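Local atomic coordinates of GTPase-activating protein BEM3 (Saccharomyces cerevisiae S288C, PDB entry 6FSF), a protein that stimulates GTP hydrolysis by Cdc42 and, less efficiently, by Rho1, and binds phosphatidylinositol 3-phosphate, represented here by its tandem PX and PH domains. Residues Y163-D168 with Q172-N177; V65-H70 with L119-F124; E22-L27 with G47-K52. All blocks are in the same frame, centred on the assembly; numbering follows the deposited sequence.

Contact 1: residues Y163-D168 with Q172-N177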
loop_
_atom_site.group_PDB
_atom_site.type_symbol
_atom_site.label_atom_id
_atom_site.label_comp_id
_atom_site.label_asym_id
_atom_site.label_seq_id
_atom_site.Cartn_x
_atom_site.Cartn_y
_atom_site.Cartn_z
ATOM N N TYR A 163 -3.724 -12.219 -2.553
ATOM C CA TYR A 163 -4.954 -11.529 -2.190
ATOM C C TYR A 163 -5.841 -12.509 -1.435
ATOM O O TYR A 163 -6.221 -13.550 -1.980
ATOM C CB TYR A 163 -5.670 -10.977 -3.421
ATOM C CG TYR A 163 -6.979 -10.305 -3.090
ATOM C CD1 TYR A 163 -8.162 -10.719 -3.682
ATOM C CD2 TYR A 163 -7.033 -9.266 -2.168
ATOM C CE1 TYR A 163 -9.363 -10.109 -3.379
ATOM C CE2 TYR A 163 -8.231 -8.651 -1.856
ATOM C CZ TYR A 163 -9.392 -9.077 -2.464
ATOM O OH TYR A 163 -10.592 -8.472 -2.161
ATOM N N GLY A 164 -6.155 -12.182 -0.187
ATOM C CA GLY A 164 -6.902 -13.073 0.686
ATOM C C GLY A 164 -8.370 -12.698 0.759
ATOM O O GLY A 164 -8.721 -11.522 0.860
ATOM N N ILE A 165 -9.226 -13.717 0.702
ATOM C CA ILE A 165 -10.667 -13.564 0.877
ATOM C C ILE A 165 -11.114 -14.541 1.955
ATOM O O ILE A 165 -10.902 -15.752 1.824
ATOM C CB ILE A 165 -11.448 -13.815 -0.425
ATOM C CG1 ILE A 165 -11.112 -12.753 -1.468
ATOM C CG2 ILE A 165 -12.947 -13.815 -0.153
ATOM C CD1 ILE A 165 -11.793 -11.416 -1.226
ATOM N N LEU A 166 -11.726 -14.023 3.013
ATOM C CA LEU A 166 -12.320 -14.862 4.044
ATOM C C LEU A 166 -13.757 -15.175 3.643
ATOM O O LEU A 166 -14.601 -14.274 3.572
ATOM C CB LEU A 166 -12.274 -14.180 5.410
ATOM C CG LEU A 166 -12.626 -15.068 6.609
ATOM C CD1 LEU A 166 -11.916 -16.410 6.512
ATOM C CD2 LEU A 166 -12.299 -14.380 7.929
ATOM N N ARG A 167 -14.028 -16.447 3.366
ATOM C CA ARG A 167 -15.352 -16.906 2.963
ATOM C C ARG A 167 -15.908 -17.815 4.050
ATOM O O ARG A 167 -15.354 -18.891 4.306
ATOM C CB ARG A 167 -15.297 -17.644 1.625
ATOM C CG ARG A 167 -16.646 -18.177 1.184
ATOM C CD ARG A 167 -16.549 -18.951 -0.126
ATOM N NE ARG A 167 -17.879 -19.337 -0.616
ATOM C CZ ARG A 167 -18.094 -20.028 -1.730
ATOM N NH1 ARG A 167 -19.335 -20.333 -2.092
ATOM N NH2 ARG A 167 -17.063 -20.414 -2.479
ATOM N N ASP A 168 -17.003 -17.381 4.679
ATOM C CA ASP A 168 -17.582 -18.075 5.824
ATOM C C ASP A 168 -16.518 -18.260 6.902
ATOM O O ASP A 168 -16.165 -17.301 7.595
ATOM C CB ASP A 168 -18.193 -19.412 5.391
ATOM C CG ASP A 168 -19.302 -19.239 4.369
ATOM O OD1 ASP A 168 -20.444 -18.927 4.772
ATOM O OD2 ASP A 168 -19.035 -19.398 3.158
ATOM N N GLN A 172 -9.339 -17.955 1.386
ATOM C CA GLN A 172 -8.949 -18.206 0.005
ATOM C C GLN A 172 -7.869 -17.214 -0.397
ATOM O O GLN A 172 -8.001 -16.015 -0.146
ATOM C CB GLN A 172 -10.148 -18.100 -0.939
ATOM C CG GLN A 172 -11.301 -19.031 -0.596
ATOM C CD GLN A 172 -12.116 -19.429 -1.814
ATOM O OE1 GLN A 172 -11.769 -19.090 -2.946
ATOM N NE2 GLN A 172 -13.204 -20.155 -1.585
ATOM N N LEU A 173 -6.802 -17.715 -1.015
ATOM C CA LEU A 173 -5.698 -16.890 -1.484
ATOM C C LEU A 173 -5.584 -16.993 -2.998
ATOM O O LEU A 173 -5.653 -18.088 -3.564
ATOM C CB LEU A 173 -4.376 -17.302 -0.826
ATOM C CG LEU A 173 -4.365 -17.305 0.705
ATOM C CD1 LEU A 173 -2.982 -17.636 1.248
ATOM C CD2 LEU A 173 -4.851 -15.977 1.256
ATOM N N PHE A 174 -5.401 -15.844 -3.647
ATOM C CA PHE A 174 -5.335 -15.754 -5.098
ATOM C C PHE A 174 -4.010 -15.139 -5.524
ATOM O O PHE A 174 -3.517 -14.200 -4.890
ATOM C CB PHE A 174 -6.491 -14.917 -5.663
ATOM C CG PHE A 174 -7.856 -15.412 -5.269
ATOM C CD1 PHE A 174 -8.588 -16.222 -6.121
ATOM C CD2 PHE A 174 -8.406 -15.064 -4.046
ATOM C CE1 PHE A 174 -9.842 -16.677 -5.760
ATOM C CE2 PHE A 174 -9.659 -15.519 -3.678
ATOM C CZ PHE A 174 -10.379 -16.328 -4.536
ATOM N N ASP A 175 -3.440 -15.674 -6.601
ATOM C CA ASP A 175 -2.265 -15.102 -7.259
ATOM C C ASP A 175 -2.716 -14.596 -8.624
ATOM O O ASP A 175 -2.923 -15.388 -9.550
ATOM C CB ASP A 175 -1.142 -16.126 -7.393
ATOM C CG ASP A 175 -0.086 -15.712 -8.407
ATOM O OD1 ASP A 175 0.549 -16.609 -9.002
ATOM O OD2 ASP A 175 0.108 -14.494 -8.616
ATOM N N LYS A 176 -2.871 -13.276 -8.738
ATOM C CA LYS A 176 -3.320 -12.631 -9.971
ATOM C C LYS A 176 -4.665 -13.203 -10.420
ATOM O O LYS A 176 -4.857 -13.596 -11.576
ATOM C CB LYS A 176 -2.258 -12.758 -11.066
ATOM C CG LYS A 176 -0.880 -12.293 -10.604
ATOM C CD LYS A 176 0.246 -12.947 -11.386
ATOM C CE LYS A 176 0.334 -12.405 -12.799
ATOM N NZ LYS A 176 0.723 -10.967 -12.824
ATOM N N ASN A 177 -5.603 -13.246 -9.469
ATOM C CA ASN A 177 -6.944 -13.799 -9.679
ATOM C C ASN A 177 -6.885 -15.250 -10.166
ATOM O O ASN A 177 -7.501 -15.619 -11.167
ATOM C CB ASN A 177 -7.763 -12.926 -10.638
ATOM C CG ASN A 177 -9.263 -13.125 -10.473
ATOM O OD1 ASN A 177 -9.716 -14.150 -9.957
ATOM N ND2 ASN A 177 -10.041 -12.137 -10.907
#
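Tyr163 and Phe174 pair backbone to backbone, and so do Ile165 and Gln172. Both are antiparallel hydrogen-bonded pairs. Tyr163 N gives to Phe174 O at 3.1 Å, and Phe174 N returns a bond to Tyr163 O. The second pair is shorter: Ile165 N to Gln172 O and Gln172 N to Ile165 O both measure 2.7 Å. Between them Gly164 and Leu173 form a non-hydrogen-bonded pair. There the CA of Gly164 lies 3.2 Å from Gln172 O in a CA-H...O contact.

The apolar contacts gather on the face that carries Tyr163, Ile165, Gln172 and Phe174. Phe174 CE2 meets Ile165 CG1 at 3.8 Å. Phe174 CG stands anti to its own carbonyl carbon (chi1 -56°), which brings the CD2 edge of the ring beside Tyr163 O. Tyr163 O lies near the ring plane, 3.4 Å from Phe174 CD2. The Tyr163 ring touches Phe174 CD2 more loosely. Its hydroxyl turns elsewhere and is hydrogen-bonded to Asp142 of the neighbouring strand 142-148. On the other face Leu173 CD2 packs 3.6 Å from Gly164 CA, close to where a CB on the glycine would lie.

Arg167 and Gln172 meet at the turn end. Arg167 is extended from CG to NE, and its CD lies 3.8 Å from Gln172 NE2. Gln172 NE2 sits at the guanidinium edge, near its plane, with the two planes 46° apart. This is a contact of two donor groups. Arg167 is exposed; Gly164 and Leu173 are buried.

Strand 142-148 continues the sheet beside 160-167, and strand 179-184 does so beside 170-174. The arrangement is a beta hairpin of the PH domain, part of the strongly bent antiparallel sheet typical of that fold.

Contact 2: residues V65-H70 with L119-F124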
loop_
_atom_site.group_PDB
_atom_site.type_symbol
_atom_site.label_atom_id
_atom_site.label_comp_id
_atom_site.label_asym_id
_atom_site.label_seq_id
_atom_site.Cartn_x
_atom_site.Cartn_y
_atom_site.Cartn_z
ATOM N N VAL A 65 11.132 13.803 -9.945
ATOM C CA VAL A 65 12.197 14.380 -10.764
ATOM C C VAL A 65 11.759 15.720 -11.340
ATOM O O VAL A 65 12.535 16.684 -11.370
ATOM C CB VAL A 65 12.616 13.394 -11.871
ATOM C CG1 VAL A 65 13.487 14.091 -12.904
ATOM C CG2 VAL A 65 13.356 12.204 -11.274
ATOM N N TYR A 66 10.507 15.807 -11.796
ATOM C CA TYR A 66 10.004 17.064 -12.338
ATOM C C TYR A 66 10.036 18.169 -11.290
ATOM O O TYR A 66 10.341 19.325 -11.604
ATOM C CB TYR A 66 8.583 16.877 -12.874
ATOM C CG TYR A 66 7.940 18.155 -13.375
ATOM C CD1 TYR A 66 8.086 18.558 -14.696
ATOM C CD2 TYR A 66 7.186 18.957 -12.527
ATOM C CE1 TYR A 66 7.502 19.725 -15.155
ATOM C CE2 TYR A 66 6.602 20.127 -12.976
ATOM C CZ TYR A 66 6.762 20.506 -14.291
ATOM O OH TYR A 66 6.180 21.669 -14.746
ATOM N N MET A 67 9.728 17.833 -10.037
ATOM C CA MET A 67 9.634 18.864 -9.011
ATOM C C MET A 67 11.015 19.350 -8.588
ATOM O O MET A 67 11.231 20.555 -8.420
ATOM C CB MET A 67 8.841 18.347 -7.813
ATOM C CG MET A 67 7.363 18.161 -8.117
ATOM S SD MET A 67 6.380 17.705 -6.681
ATOM C CE MET A 67 7.065 16.094 -6.315
ATOM N N LYS A 68 11.969 18.431 -8.424
ATOM C CA LYS A 68 13.322 18.842 -8.059
ATOM C C LYS A 68 13.880 19.860 -9.046
ATOM O O LYS A 68 14.622 20.769 -8.660
ATOM C CB LYS A 68 14.259 17.635 -7.994
ATOM C CG LYS A 68 13.742 16.423 -7.240
ATOM C CD LYS A 68 13.792 16.599 -5.737
ATOM C CE LYS A 68 13.655 15.246 -5.048
ATOM N NZ LYS A 68 12.992 15.347 -3.720
ATOM N N SER A 69 13.517 19.733 -10.322
ATOM C CA SER A 69 14.104 20.537 -11.386
ATOM C C SER A 69 13.393 21.862 -11.606
ATOM O O SER A 69 14.018 22.809 -12.093
ATOM C CB SER A 69 14.113 19.742 -12.696
ATOM O OG SER A 69 12.894 19.038 -12.866
ATOM N N HIS A 70 12.108 21.955 -11.276
ATOM C CA HIS A 70 11.356 23.178 -11.509
ATOM C C HIS A 70 11.141 24.002 -10.245
ATOM O O HIS A 70 10.737 25.166 -10.351
ATOM C CB HIS A 70 10.003 22.854 -12.154
ATOM C CG HIS A 70 10.113 22.314 -13.543
ATOM N ND1 HIS A 70 10.644 21.073 -13.817
ATOM C CD2 HIS A 70 9.765 22.848 -14.738
ATOM C CE1 HIS A 70 10.615 20.863 -15.121
ATOM N NE2 HIS A 70 10.085 21.923 -15.703
ATOM N N LEU A 119 0.001 22.541 -11.670
ATOM C CA LEU A 119 -0.832 21.839 -12.639
ATOM C C LEU A 119 -0.365 20.401 -12.826
ATOM O O LEU A 119 -1.187 19.480 -12.903
ATOM C CB LEU A 119 -0.827 22.586 -13.973
ATOM C CG LEU A 119 -1.465 21.859 -15.159
ATOM C CD1 LEU A 119 -2.977 21.758 -14.999
ATOM C CD2 LEU A 119 -1.100 22.548 -16.463
ATOM N N LYS A 120 0.952 20.192 -12.897
ATOM C CA LYS A 120 1.488 18.846 -13.078
ATOM C C LYS A 120 1.087 17.935 -11.924
ATOM O O LYS A 120 0.727 16.771 -12.138
ATOM C CB LYS A 120 3.009 18.908 -13.213
ATOM C CG LYS A 120 3.649 17.662 -13.804
ATOM C CD LYS A 120 3.451 17.603 -15.311
ATOM C CE LYS A 120 4.167 16.405 -15.917
ATOM N NZ LYS A 120 4.074 16.385 -17.403
ATOM N N ILE A 121 1.148 18.447 -10.693
ATOM C CA ILE A 121 0.723 17.663 -9.536
ATOM C C ILE A 121 -0.770 17.371 -9.615
ATOM O O ILE A 121 -1.218 16.258 -9.309
ATOM C CB ILE A 121 1.087 18.398 -8.231
ATOM C CG1 ILE A 121 2.595 18.643 -8.152
ATOM C CG2 ILE A 121 0.616 17.611 -7.018
ATOM C CD1 ILE A 121 3.022 19.411 -6.918
ATOM N N ALA A 122 -1.565 18.363 -10.025
ATOM C CA ALA A 122 -3.005 18.160 -10.144
ATOM C C ALA A 122 -3.324 17.114 -11.204
ATOM O O ALA A 122 -4.171 16.239 -10.993
ATOM C CB ALA A 122 -3.696 19.484 -10.469
ATOM N N GLN A 123 -2.651 17.190 -12.355
ATOM C CA GLN A 123 -2.824 16.170 -13.384
ATOM C C GLN A 123 -2.401 14.800 -12.875
ATOM O O GLN A 123 -2.975 13.777 -13.264
ATOM C CB GLN A 123 -2.024 16.538 -14.630
ATOM C CG GLN A 123 -2.474 17.811 -15.321
ATOM C CD GLN A 123 -1.530 18.225 -16.434
ATOM O OE1 GLN A 123 -0.399 17.742 -16.522
ATOM N NE2 GLN A 123 -1.994 19.124 -17.294
ATOM N N PHE A 124 -1.393 14.763 -12.003
ATOM C CA PHE A 124 -0.914 13.496 -11.460
ATOM C C PHE A 124 -2.027 12.755 -10.724
ATOM O O PHE A 124 -2.301 11.585 -11.009
ATOM C CB PHE A 124 0.277 13.758 -10.535
ATOM C CG PHE A 124 0.950 12.518 -10.023
ATOM C CD1 PHE A 124 1.832 11.810 -10.824
ATOM C CD2 PHE A 124 0.720 12.076 -8.731
ATOM C CE1 PHE A 124 2.460 10.675 -10.351
ATOM C CE2 PHE A 124 1.347 10.939 -8.252
ATOM C CZ PHE A 124 2.218 10.239 -9.063
#
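Tyr66 and Lys120 make the polar-edged half of this contact, and Met67 and Ile121 the buried half. The contact is made by these two pairs of side chains.

The first interaction is CH-pi. Lys120 CG sits over one face of the Tyr66 ring, 4.1 Å from its centroid and 16° off the ring normal. It is displaced toward the rim, on the side of CD2 and CE2. Lys120 CB touches Tyr66 CE2 at 3.8 Å. The lysine chain bends at CB-CG (chi2 77°) and then runs straight on to NZ. The ammonium nitrogen ends 5.7 Å from the ring centroid, so any cation-pi attraction is weak at most. The aliphatic part of the lysine does the packing.

The opposite face of the Tyr66 ring is covered from its own helix. His70 ND1 lies above it, offset toward the rim. The same ND1 donates to Tyr66 O at 2.8 Å, in the carbonyl plane and on a lone pair. Tyr66 O also accepts from His70 N. The imidazole is thereby tied to the last turn of the helix, and the phenol ring is held between histidine and lysine.

The apolar interaction is deeper. Met67 SD touches Ile121 CD1 at 3.8 Å, and the two side chains cross at about a right angle. Met67 bends at its last torsion (chi3 -65°). Around this pair lie Tyr103 and Ile107 of helix 90-107 on the methionine side, and Phe16, Phe108 and Phe113 on the isoleucine side.

The contact joins helix 57-70 to helix 115-125. It belongs to the helical part of the PX domain, which in this fold packs beside a small antiparallel sheet.

Contact 3: residues E22-L27 with G47-K52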
loop_
_atom_site.group_PDB
_atom_site.type_symbol
_atom_site.label_atom_id
_atom_site.label_comp_id
_atom_site.label_asym_id
_atom_site.label_seq_id
_atom_site.Cartn_x
_atom_site.Cartn_y
_atom_site.Cartn_z
ATOM N N GLU A 22 -3.704 9.543 2.112
ATOM C CA GLU A 22 -3.396 8.327 2.859
ATOM C C GLU A 22 -2.949 7.268 1.866
ATOM O O GLU A 22 -3.746 6.814 1.043
ATOM C CB GLU A 22 -4.595 7.844 3.669
ATOM C CG GLU A 22 -4.277 6.649 4.559
ATOM C CD GLU A 22 -5.482 6.144 5.327
ATOM O OE1 GLU A 22 -6.576 6.732 5.174
ATOM O OE2 GLU A 22 -5.337 5.160 6.083
ATOM N N VAL A 23 -1.673 6.896 1.936
ATOM C CA VAL A 23 -1.159 5.787 1.141
ATOM C C VAL A 23 -1.722 4.501 1.737
ATOM O O VAL A 23 -1.389 4.135 2.867
ATOM C CB VAL A 23 0.374 5.773 1.119
ATOM C CG1 VAL A 23 0.887 4.655 0.228
ATOM C CG2 VAL A 23 0.906 7.118 0.650
ATOM N N LEU A 24 -2.592 3.826 0.989
ATOM C CA LEU A 24 -3.273 2.647 1.507
ATOM C C LEU A 24 -2.491 1.360 1.289
ATOM O O LEU A 24 -2.638 0.417 2.076
ATOM C CB LEU A 24 -4.658 2.513 0.863
ATOM C CG LEU A 24 -5.654 3.658 1.085
ATOM C CD1 LEU A 24 -6.939 3.404 0.308
ATOM C CD2 LEU A 24 -5.949 3.849 2.564
ATOM N N SER A 25 -1.661 1.300 0.250
ATOM C CA SER A 25 -0.976 0.064 -0.109
ATOM C C SER A 25 0.115 0.361 -1.125
ATOM O O SER A 25 0.044 1.338 -1.878
ATOM C CB SER A 25 -1.948 -0.972 -0.682
ATOM O OG SER A 25 -1.248 -2.109 -1.164
ATOM N N THR A 26 1.130 -0.507 -1.133
ATOM C CA THR A 26 2.128 -0.559 -2.194
ATOM C C THR A 26 2.176 -1.942 -2.838
ATOM O O THR A 26 3.164 -2.288 -3.493
ATOM C CB THR A 26 3.512 -0.171 -1.669
ATOM O OG1 THR A 26 3.969 -1.156 -0.733
ATOM C CG2 THR A 26 3.458 1.186 -0.975
ATOM N N LEU A 27 1.121 -2.742 -2.655
ATOM C CA LEU A 27 0.996 -4.061 -3.266
ATOM C C LEU A 27 -0.236 -4.155 -4.157
ATOM O O LEU A 27 -0.685 -5.259 -4.479
ATOM C CB LEU A 27 0.949 -5.148 -2.191
ATOM C CG LEU A 27 2.138 -5.208 -1.236
ATOM C CD1 LEU A 27 1.921 -6.307 -0.210
ATOM C CD2 LEU A 27 3.428 -5.430 -2.006
ATOM N N GLY A 47 -13.997 14.748 5.944
ATOM C CA GLY A 47 -13.374 13.475 6.244
ATOM C C GLY A 47 -13.790 12.348 5.330
ATOM O O GLY A 47 -13.494 11.187 5.626
ATOM N N LYS A 48 -14.469 12.654 4.227
ATOM C CA LYS A 48 -14.928 11.642 3.289
ATOM C C LYS A 48 -13.862 11.375 2.238
ATOM O O LYS A 48 -13.168 12.294 1.790
ATOM C CB LYS A 48 -16.227 12.083 2.613
ATOM C CG LYS A 48 -16.949 10.976 1.857
ATOM C CD LYS A 48 -17.814 11.539 0.740
ATOM C CE LYS A 48 -16.955 12.045 -0.410
ATOM N NZ LYS A 48 -17.770 12.642 -1.503
ATOM N N GLU A 49 -13.735 10.109 1.849
ATOM C CA GLU A 49 -12.786 9.711 0.816
ATOM C C GLU A 49 -13.358 10.083 -0.546
ATOM O O GLU A 49 -14.373 9.525 -0.975
ATOM C CB GLU A 49 -12.511 8.215 0.908
ATOM C CG GLU A 49 -11.378 7.733 0.025
ATOM C CD GLU A 49 -11.364 6.227 -0.104
ATOM O OE1 GLU A 49 -12.190 5.699 -0.877
ATOM O OE2 GLU A 49 -10.546 5.577 0.578
ATOM N N MET A 50 -12.704 11.021 -1.236
ATOM C CA MET A 50 -13.250 11.509 -2.497
ATOM C C MET A 50 -12.922 10.576 -3.660
ATOM O O MET A 50 -13.794 10.296 -4.490
ATOM C CB MET A 50 -12.746 12.928 -2.769
ATOM C CG MET A 50 -13.242 13.950 -1.748
ATOM S SD MET A 50 -13.039 15.667 -2.261
ATOM C CE MET A 50 -11.274 15.889 -2.074
ATOM N N PHE A 51 -11.689 10.078 -3.736
ATOM C CA PHE A 51 -11.314 9.147 -4.794
ATOM C C PHE A 51 -9.998 8.477 -4.427
ATOM O O PHE A 51 -9.321 8.869 -3.473
ATOM C CB PHE A 51 -11.209 9.849 -6.155
ATOM C CG PHE A 51 -10.191 10.956 -6.198
ATOM C CD1 PHE A 51 -10.533 12.246 -5.822
ATOM C CD2 PHE A 51 -8.898 10.714 -6.631
ATOM C CE1 PHE A 51 -9.599 13.270 -5.867
ATOM C CE2 PHE A 51 -7.961 11.732 -6.678
ATOM C CZ PHE A 51 -8.313 13.012 -6.294
ATOM N N LYS A 52 -9.650 7.449 -5.199
ATOM C CA LYS A 52 -8.359 6.784 -5.105
ATOM C C LYS A 52 -7.706 6.755 -6.480
ATOM O O LYS A 52 -8.373 6.868 -7.512
ATOM C CB LYS A 52 -8.482 5.348 -4.578
ATOM C CG LYS A 52 -9.288 5.193 -3.307
ATOM C CD LYS A 52 -9.244 3.748 -2.837
ATOM C CE LYS A 52 -10.374 3.434 -1.878
ATOM N NZ LYS A 52 -11.697 3.626 -2.541
#
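Leu24 and Lys52 lie on strands 19-29 and 49-55, which are not neighbours in the PX-domain sheet. Strand 35-43 runs between them and is antiparallel to both. The nearest CA atoms across the two segments, those of Leu24 and Lys52, are therefore 9.3 Å apart. Both strands carry a classic beta bulge against this middle strand. Leu24 and Ser25 together face Leu38, and Met50 and Phe51 together face Ile41. Beyond its bulge the first chain turns a corner at Thr26. Ser25 OG takes the backbone N of Leu27 at 2.9 Å, which makes an ST turn, and it also bonds to Glu228 from the PH part of the chain.

The side chains bridge the gap over the middle strand. Leu24 and Glu49 both touch Ala40 of that strand. The CA-CB bond of Leu24 points toward 47-52, and CD1 makes the contact. Leu24 CD1 lies 3.9 Å from Lys52 CD, with CE close behind. The two side chains cross at about a right angle. Glu49 OE2 is farther off, 4.2 Å from Leu24 CD1.

This is a small surface contact. Within 47-52, Lys52 and Glu49 form a salt bridge along their own strand. The bulge at Met50 and Phe51 lets both point toward strand 19-29. Lys52 bends at its last torsion (chi4 61°), which turns the ammonium toward the carboxylate. Lys52 NZ lies 2.7 Å from Glu49 OE1, on the syn side and 33° out of the carboxylate plane.

How the contacts relate
Contact 1 belongs to the PH domain, and contacts 2 and 3 to the PX part of the chain. Contacts 1 and 2 are partly buried and lie on opposite sides of the chain's centre, with their own centres about 37 Å apart. Contact 3 is a surface contact between them. No two contacts use the same strand or helix, although strand 49-55 of contact 3 leads directly into helix 57-70 of contact 2. The chemistry follows the architecture. Adjacent strands in contact 1 are joined by backbone bonds. Separate helices in contact 2 meet through side chains. In contact 3 a methyl group and a lysine chain span an intervening strand.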